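Local coordinates for cell division protein FtsZ 1 (Methanocaldococcus jannaschii, PDB 2VAP), which binds GTP and probably hydrolyses it, polymerising into the contractile Z ring that forms at the future cell division site, at residues K39-G44 with G63-A68; A285-M290 with V331-V336. All coordinates share one frame; numbering follows the deposited sequence.

Interaction 1: residues K39-G44 with G63-A68; sequences KITVVG and GAKTVA
Segments 39-44 and 63-68 pair as parallel strands, their segment axes 23° apart and 4.5 Å from each other at the closest point. The ladder alternates as parallel strands do: I40 O takes K65 N, V42 gives its N to K65 O at 2.8 Å with an N-H...O angle of 173°, V42 O then takes V67 N, and G44 N closes on V67 O. Before the first direct bond a water bridges the strands, accepting from I40 N at 2.9 Å and donating to G63 O at 2.8 Å.

On the face shared by T41, V43, K65 and V67, T41 touches two partners, one with each branch. Its OG1 stands beside the backbone N, anti to the carbonyl carbon (chi1 -56°), 3.9 Å from K65 CB. The other branch, CG2, meets V67 CG2 at 3.7 Å, the two side chains slanting across one another. V43 and V67 instead lie alongside, V43 CG2 being 4.1 Å from V67 CB. OG1 is also hydrogen-bonded to S122, while the extended K65 chain carries NZ off to A118 O. An alanine in place of T41 would probably leave S122 OG without this mate and open a gap beside V67 CG2. On the reverse face V42 CG2 reaches A64 CB at 4.2 Å.

The pair is the start and finish of a beta-alpha-beta crossover, as in Rossmann-type nucleotide folds. Helix 46-59 links the strands, and G44 comes just ahead of G47 and A48, which bind GTP. That helix covers V42, T66 and A68; helix 204-227 packs on I40, V42 and A64, and strand 124-130 hydrogen-bonds along the other edge of strand 40-45.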
ATOM      1  N   LYS A  39     -11.964 -10.857   2.152  1.00 12.16           N
ATOM      2  CA  LYS A  39     -11.612 -11.059   0.751  1.00  9.68           C
ATOM      3  C   LYS A  39     -10.893  -9.804   0.271  1.00 10.10           C
ATOM      4  O   LYS A  39     -11.467  -8.713   0.272  1.00 13.80           O
ATOM      5  CB  LYS A  39     -12.859 -11.331  -0.095  1.00 16.68           C
ATOM      6  CG  LYS A  39     -13.504 -12.684   0.164  1.00 29.80           C
ATOM      7  CD  LYS A  39     -14.700 -12.912  -0.745  1.00 63.69           C
ATOM      8  CE  LYS A  39     -15.352 -14.258  -0.472  1.00 79.93           C
ATOM      9  NZ  LYS A  39     -16.527 -14.497  -1.354  1.00 91.32           N
ATOM     10  N   ILE A  40      -9.628  -9.963  -0.110  1.00 10.62           N
ATOM     11  CA  ILE A  40      -8.779  -8.830  -0.476  1.00 11.54           C
ATOM     12  C   ILE A  40      -8.284  -8.953  -1.915  1.00 10.55           C
ATOM     13  O   ILE A  40      -7.835 -10.020  -2.340  1.00 14.22           O
ATOM     14  CB  ILE A  40      -7.577  -8.672   0.501  1.00 15.59           C
ATOM     15  CG1 ILE A  40      -8.078  -8.465   1.937  1.00 14.61           C
ATOM     16  CG2 ILE A  40      -6.661  -7.515   0.073  1.00 11.23           C
ATOM     17  CD1 ILE A  40      -6.985  -8.429   2.991  1.00 18.61           C
ATOM     18  N   THR A  41      -8.382  -7.853  -2.655  1.00  9.26           N
ATOM     19  CA  THR A  41      -7.860  -7.780  -4.015  1.00 12.05           C
ATOM     20  C   THR A  41      -6.885  -6.609  -4.137  1.00 11.63           C
ATOM     21  O   THR A  41      -7.164  -5.507  -3.660  1.00 13.10           O
ATOM     22  CB  THR A  41      -9.002  -7.648  -5.051  1.00 14.43           C
ATOM     23  OG1 THR A  41      -9.922  -8.735  -4.886  1.00 13.99           O
ATOM     24  CG2 THR A  41      -8.458  -7.673  -6.475  1.00 15.49           C
ATOM     25  N   VAL A  42      -5.736  -6.864  -4.759  1.00  9.62           N
ATOM     26  CA  VAL A  42      -4.752  -5.820  -5.036  1.00 10.78           C
ATOM     27  C   VAL A  42      -4.747  -5.531  -6.536  1.00  8.98           C
ATOM     28  O   VAL A  42      -4.537  -6.436  -7.348  1.00 12.73           O
ATOM     29  CB  VAL A  42      -3.328  -6.223  -4.563  1.00 11.93           C
ATOM     30  CG1 VAL A  42      -2.338  -5.086  -4.791  1.00 14.96           C
ATOM     31  CG2 VAL A  42      -3.340  -6.630  -3.094  1.00 11.76           C
ATOM     32  N   VAL A  43      -4.990  -4.272  -6.892  1.00  9.99           N
ATOM     33  CA  VAL A  43      -5.030  -3.848  -8.292  1.00  7.74           C
ATOM     34  C   VAL A  43      -3.850  -2.930  -8.611  1.00 10.39           C
ATOM     35  O   VAL A  43      -3.714  -1.853  -8.027  1.00 11.10           O
ATOM     36  CB  VAL A  43      -6.365  -3.137  -8.649  1.00  9.83           C
ATOM     37  CG1 VAL A  43      -6.421  -2.806 -10.138  1.00 14.02           C
ATOM     38  CG2 VAL A  43      -7.557  -4.000  -8.258  1.00 11.59           C
ATOM     39  N   GLY A  44      -3.001  -3.370  -9.538  1.00 10.14           N
ATOM     40  CA  GLY A  44      -1.851  -2.586  -9.980  1.00  8.80           C
ATOM     41  C   GLY A  44      -2.091  -1.976 -11.346  1.00 11.92           C
ATOM     42  O   GLY A  44      -2.396  -2.688 -12.305  1.00 14.40           O
ATOM     43  N   GLY A  63      -3.274 -14.584   0.886  1.00 16.36           N
ATOM     44  CA  GLY A  63      -4.691 -14.251   1.057  1.00 15.51           C
ATOM     45  C   GLY A  63      -5.223 -13.079   0.250  1.00 16.68           C
ATOM     46  O   GLY A  63      -6.199 -12.443   0.651  1.00 18.40           O
ATOM     47  N   ALA A  64      -4.587 -12.795  -0.885  1.00 12.93           N
ATOM     48  CA  ALA A  64      -5.008 -11.685  -1.737  1.00 12.87           C
ATOM     49  C   ALA A  64      -4.977 -12.044  -3.219  1.00 13.54           C
ATOM     50  O   ALA A  64      -4.028 -12.667  -3.700  1.00 16.33           O
ATOM     51  CB  ALA A  64      -4.153 -10.452  -1.472  1.00 12.89           C
ATOM     52  N   LYS A  65      -6.030 -11.644  -3.926  1.00 13.39           N
ATOM     53  CA  LYS A  65      -6.101 -11.769  -5.377  1.00 10.89           C
ATOM     54  C   LYS A  65      -5.318 -10.624  -6.006  1.00 14.33           C
ATOM     55  O   LYS A  65      -5.417  -9.480  -5.559  1.00 16.69           O
ATOM     56  CB  LYS A  65      -7.564 -11.724  -5.831  1.00 13.55           C
ATOM     57  CG  LYS A  65      -7.787 -11.941  -7.323  1.00 16.75           C
ATOM     58  CD  LYS A  65      -9.258 -11.774  -7.676  1.00 16.99           C
ATOM     59  CE  LYS A  65      -9.500 -11.958  -9.165  1.00 24.98           C
ATOM     60  NZ  LYS A  65     -10.948 -11.852  -9.498  1.00 22.61           N
ATOM     61  N   THR A  66      -4.535 -10.933  -7.038  1.00 11.35           N
ATOM     62  CA  THR A  66      -3.763  -9.911  -7.747  1.00 10.23           C
ATOM     63  C   THR A  66      -4.351  -9.620  -9.123  1.00 15.08           C
ATOM     64  O   THR A  66      -4.563 -10.531  -9.925  1.00 15.70           O
ATOM     65  CB  THR A  66      -2.270 -10.293  -7.887  1.00 15.87           C
ATOM     66  OG1 THR A  66      -2.157 -11.627  -8.400  1.00 17.98           O
ATOM     67  CG2 THR A  66      -1.558 -10.200  -6.541  1.00 15.21           C
ATOM     68  N   VAL A  67      -4.622  -8.342  -9.376  1.00  8.37           N
ATOM     69  CA  VAL A  67      -5.154  -7.895 -10.660  1.00 10.70           C
ATOM     70  C   VAL A  67      -4.224  -6.842 -11.261  1.00 14.14           C
ATOM     71  O   VAL A  67      -3.874  -5.863 -10.602  1.00 14.25           O
ATOM     72  CB  VAL A  67      -6.596  -7.329 -10.523  1.00 12.03           C
ATOM     73  CG1 VAL A  67      -7.110  -6.798 -11.861  1.00 14.46           C
ATOM     74  CG2 VAL A  67      -7.546  -8.393  -9.983  1.00 13.42           C
ATOM     75  N   ALA A  68      -3.814  -7.063 -12.507  1.00 11.63           N
ATOM     76  CA  ALA A  68      -2.994  -6.098 -13.231  1.00 10.07           C
ATOM     77  C   ALA A  68      -3.797  -5.487 -14.370  1.00 12.05           C
ATOM     78  O   ALA A  68      -4.397  -6.206 -15.172  1.00 12.23           O
ATOM     79  CB  ALA A  68      -1.735  -6.762 -13.765  1.00 11.36           C
TER
HETATM   80  O   HOH W   1      -8.803 -12.716  -0.419  1.00 24.40           O

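Interaction 2: residues A285-M290 with V331-V336; sequences ALIHVM and VRVLLV
M290 N donates to R332 O at 2.7 Å, nearly along the C=O axis, and M290 O accepts R332 N in return. The same R332 O is hemmed in by the methionine side chain, with M290 CB 3.6 Å away. A bend at chi3 (-76°) swings M290 CE back over the partner strand, where it sits 4.0 Å from both R332 CG and L334 CB. SD lies over the centre of the H288 imidazole, 4.2 Å above the plane, a Met-aromatic contact within one strand. H288 holds its ring with both nitrogens, ND1 bonded to G221 O and NE2 to T322 OG1.

These are the two inner strands of the mixed four-stranded sheet in the FtsZ C-terminal domain, antiparallel to each other, with 249-256 beyond one and 316-323 beyond the other. Two further hydrogen-bonded pairs, H288 with L334 and L286 with V336, continue the ladder.

The face that carries I287, V289, V333 and L335 is wholly apolar. I287 and L335 point the same way, and I287 CG1 touches L335 CD1 at 3.8 Å. Helices 261-270 and 297-310 cover this side; helix 204-227 packs against L286, H288 and V336 on the other.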
ATOM      1  N   ALA A 285      -2.781   4.754  13.450  1.00 11.96           N
ATOM      2  CA  ALA A 285      -1.584   4.053  12.991  1.00 12.35           C
ATOM      3  C   ALA A 285      -1.801   2.554  12.853  1.00 15.45           C
ATOM      4  O   ALA A 285      -2.525   1.944  13.643  1.00 14.37           O
ATOM      5  CB  ALA A 285      -0.409   4.325  13.928  1.00 15.45           C
ATOM      6  N   LEU A 286      -1.170   1.972  11.836  1.00  9.76           N
ATOM      7  CA  LEU A 286      -1.059   0.524  11.709  1.00  7.20           C
ATOM      8  C   LEU A 286       0.408   0.144  11.866  1.00 12.61           C
ATOM      9  O   LEU A 286       1.286   0.772  11.268  1.00 12.99           O
ATOM     10  CB  LEU A 286      -1.599   0.032  10.361  1.00  8.29           C
ATOM     11  CG  LEU A 286      -3.082   0.262  10.041  1.00 12.80           C
ATOM     12  CD1 LEU A 286      -3.282   1.568   9.282  1.00 17.75           C
ATOM     13  CD2 LEU A 286      -3.636  -0.898   9.235  1.00 23.50           C
ATOM     14  N   ILE A 287       0.668  -0.870  12.687  1.00 10.11           N
ATOM     15  CA  ILE A 287       2.032  -1.333  12.939  1.00  8.62           C
ATOM     16  C   ILE A 287       2.150  -2.815  12.608  1.00 10.53           C
ATOM     17  O   ILE A 287       1.426  -3.642  13.166  1.00 11.05           O
ATOM     18  CB  ILE A 287       2.464  -1.113  14.418  1.00 10.05           C
ATOM     19  CG1 ILE A 287       2.235   0.339  14.850  1.00 13.41           C
ATOM     20  CG2 ILE A 287       3.930  -1.518  14.620  1.00 15.20           C
ATOM     21  CD1 ILE A 287       2.422   0.576  16.338  1.00 16.13           C
ATOM     22  N   HIS A 288       3.054  -3.141  11.692  1.00  9.20           N
ATOM     23  CA  HIS A 288       3.368  -4.531  11.389  1.00  8.98           C
ATOM     24  C   HIS A 288       4.809  -4.823  11.793  1.00 12.14           C
ATOM     25  O   HIS A 288       5.752  -4.320  11.175  1.00 11.37           O
ATOM     26  CB  HIS A 288       3.155  -4.837   9.903  1.00 10.29           C
ATOM     27  CG  HIS A 288       3.142  -6.302   9.581  1.00 12.15           C
ATOM     28  ND1 HIS A 288       2.590  -6.803   8.421  1.00 12.12           N
ATOM     29  CD2 HIS A 288       3.599  -7.375  10.271  1.00 15.69           C
ATOM     30  CE1 HIS A 288       2.720  -8.118   8.405  1.00 11.53           C
ATOM     31  NE2 HIS A 288       3.327  -8.490   9.517  1.00 15.92           N
ATOM     32  N   VAL A 289       4.964  -5.629  12.839  1.00 11.28           N
ATOM     33  CA  VAL A 289       6.279  -6.057  13.306  1.00 11.98           C
ATOM     34  C   VAL A 289       6.617  -7.396  12.659  1.00 12.69           C
ATOM     35  O   VAL A 289       5.846  -8.353  12.749  1.00 11.67           O
ATOM     36  CB  VAL A 289       6.333  -6.181  14.851  1.00  9.38           C
ATOM     37  CG1 VAL A 289       7.753  -6.487  15.322  1.00 15.04           C
ATOM     38  CG2 VAL A 289       5.820  -4.906  15.515  1.00 13.89           C
ATOM     39  N   MET A 290       7.766  -7.450  11.994  1.00 10.63           N
ATOM     40  CA  MET A 290       8.209  -8.657  11.306  1.00 11.40           C
ATOM     41  C   MET A 290       9.575  -9.080  11.820  1.00 15.77           C
ATOM     42  O   MET A 290      10.435  -8.240  12.077  1.00 16.15           O
ATOM     43  CB  MET A 290       8.264  -8.423   9.796  1.00 15.85           C
ATOM     44  CG  MET A 290       6.902  -8.206   9.149  1.00 17.57           C
ATOM     45  SD  MET A 290       6.994  -7.303   7.590  1.00 24.31           S
ATOM     46  CE  MET A 290       7.272  -5.631   8.171  1.00 30.02           C
ATOM     47  N   VAL A 331      14.853  -7.727  12.639  1.00 16.18           N
ATOM     48  CA  VAL A 331      13.469  -7.323  12.877  1.00 18.17           C
ATOM     49  C   VAL A 331      13.145  -6.120  11.991  1.00 15.68           C
ATOM     50  O   VAL A 331      13.889  -5.136  11.971  1.00 17.60           O
ATOM     51  CB  VAL A 331      13.198  -7.008  14.374  1.00 17.88           C
ATOM     52  CG1 VAL A 331      11.929  -6.172  14.549  1.00 18.22           C
ATOM     53  CG2 VAL A 331      13.087  -8.294  15.173  1.00 18.29           C
ATOM     54  N   ARG A 332      12.045  -6.221  11.251  1.00 13.70           N
ATOM     55  CA  ARG A 332      11.579  -5.145  10.382  1.00 18.13           C
ATOM     56  C   ARG A 332      10.264  -4.577  10.907  1.00 14.97           C
ATOM     57  O   ARG A 332       9.364  -5.327  11.294  1.00 16.88           O
ATOM     58  CB  ARG A 332      11.410  -5.655   8.948  1.00 13.69           C
ATOM     59  CG  ARG A 332      11.101  -4.575   7.914  1.00 23.66           C
ATOM     60  CD  ARG A 332      10.897  -5.172   6.528  1.00 31.76           C
ATOM     61  NE  ARG A 332      12.136  -5.705   5.963  1.00 59.69           N
ATOM     62  CZ  ARG A 332      12.216  -6.396   4.828  1.00 88.52           C
ATOM     63  NH1 ARG A 332      11.126  -6.653   4.114  1.00161.87           N
ATOM     64  NH2 ARG A 332      13.393  -6.835   4.405  1.00125.30           N
ATOM     65  N   VAL A 333      10.163  -3.252  10.924  1.00 11.12           N
ATOM     66  CA  VAL A 333       8.948  -2.574  11.369  1.00 13.21           C
ATOM     67  C   VAL A 333       8.360  -1.730  10.241  1.00 13.39           C
ATOM     68  O   VAL A 333       9.033  -0.849   9.699  1.00 12.11           O
ATOM     69  CB  VAL A 333       9.203  -1.697  12.629  1.00 15.07           C
ATOM     70  CG1 VAL A 333       7.977  -0.849  12.968  1.00 15.89           C
ATOM     71  CG2 VAL A 333       9.584  -2.567  13.819  1.00 13.79           C
ATOM     72  N   LEU A 334       7.113  -2.024   9.883  1.00  9.75           N
ATOM     73  CA  LEU A 334       6.347  -1.174   8.979  1.00 10.18           C
ATOM     74  C   LEU A 334       5.351  -0.352   9.785  1.00 11.52           C
ATOM     75  O   LEU A 334       4.524  -0.898  10.522  1.00 11.48           O
ATOM     76  CB  LEU A 334       5.618  -1.994   7.907  1.00 11.26           C
ATOM     77  CG  LEU A 334       4.622  -1.224   7.024  1.00 10.25           C
ATOM     78  CD1 LEU A 334       5.328  -0.241   6.086  1.00 11.15           C
ATOM     79  CD2 LEU A 334       3.739  -2.176   6.232  1.00 12.77           C
ATOM     80  N   LEU A 335       5.449   0.965   9.640  1.00 12.09           N
ATOM     81  CA  LEU A 335       4.545   1.890  10.300  1.00  8.63           C
ATOM     82  C   LEU A 335       3.746   2.650   9.246  1.00 11.83           C
ATOM     83  O   LEU A 335       4.324   3.243   8.334  1.00 14.34           O
ATOM     84  CB  LEU A 335       5.340   2.861  11.180  1.00 11.43           C
ATOM     85  CG  LEU A 335       4.599   3.923  11.998  1.00 23.21           C
ATOM     86  CD1 LEU A 335       3.749   3.294  13.093  1.00 25.06           C
ATOM     87  CD2 LEU A 335       5.592   4.906  12.594  1.00 27.16           C
ATOM     88  N   VAL A 336       2.422   2.607   9.363  1.00  9.79           N
ATOM     89  CA  VAL A 336       1.542   3.378   8.490  1.00  9.56           C
ATOM     90  C   VAL A 336       0.746   4.354   9.349  1.00 13.15           C
ATOM     91  O   VAL A 336      -0.119   3.951  10.129  1.00 13.78           O
ATOM     92  CB  VAL A 336       0.594   2.475   7.654  1.00 12.32           C
ATOM     93  CG1 VAL A 336      -0.303   3.321   6.754  1.00 14.14           C
ATOM     94  CG2 VAL A 336       1.391   1.481   6.818  1.00 14.45           C
TER

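In the fold
Both contacts are buried strand pairings, but in different domains: interaction 1 lies in the parallel sheet of the GTPase domain, interaction 2 in the mixed sheet of the C-terminal domain. Their centres are 21 Å apart and they do not touch. Helix 204-227 is what they have in common, since its side chains pack on one face of each pair. The parallel pair is joined locally through a single helix and leads toward the nucleotide; the antiparallel pair joins segments 41 residues apart in the chain and brings more surface together. Polar side chains in interaction 1 reach loop and helix-end partners, whereas interaction 2 turns its histidine to the shared helix and next strand.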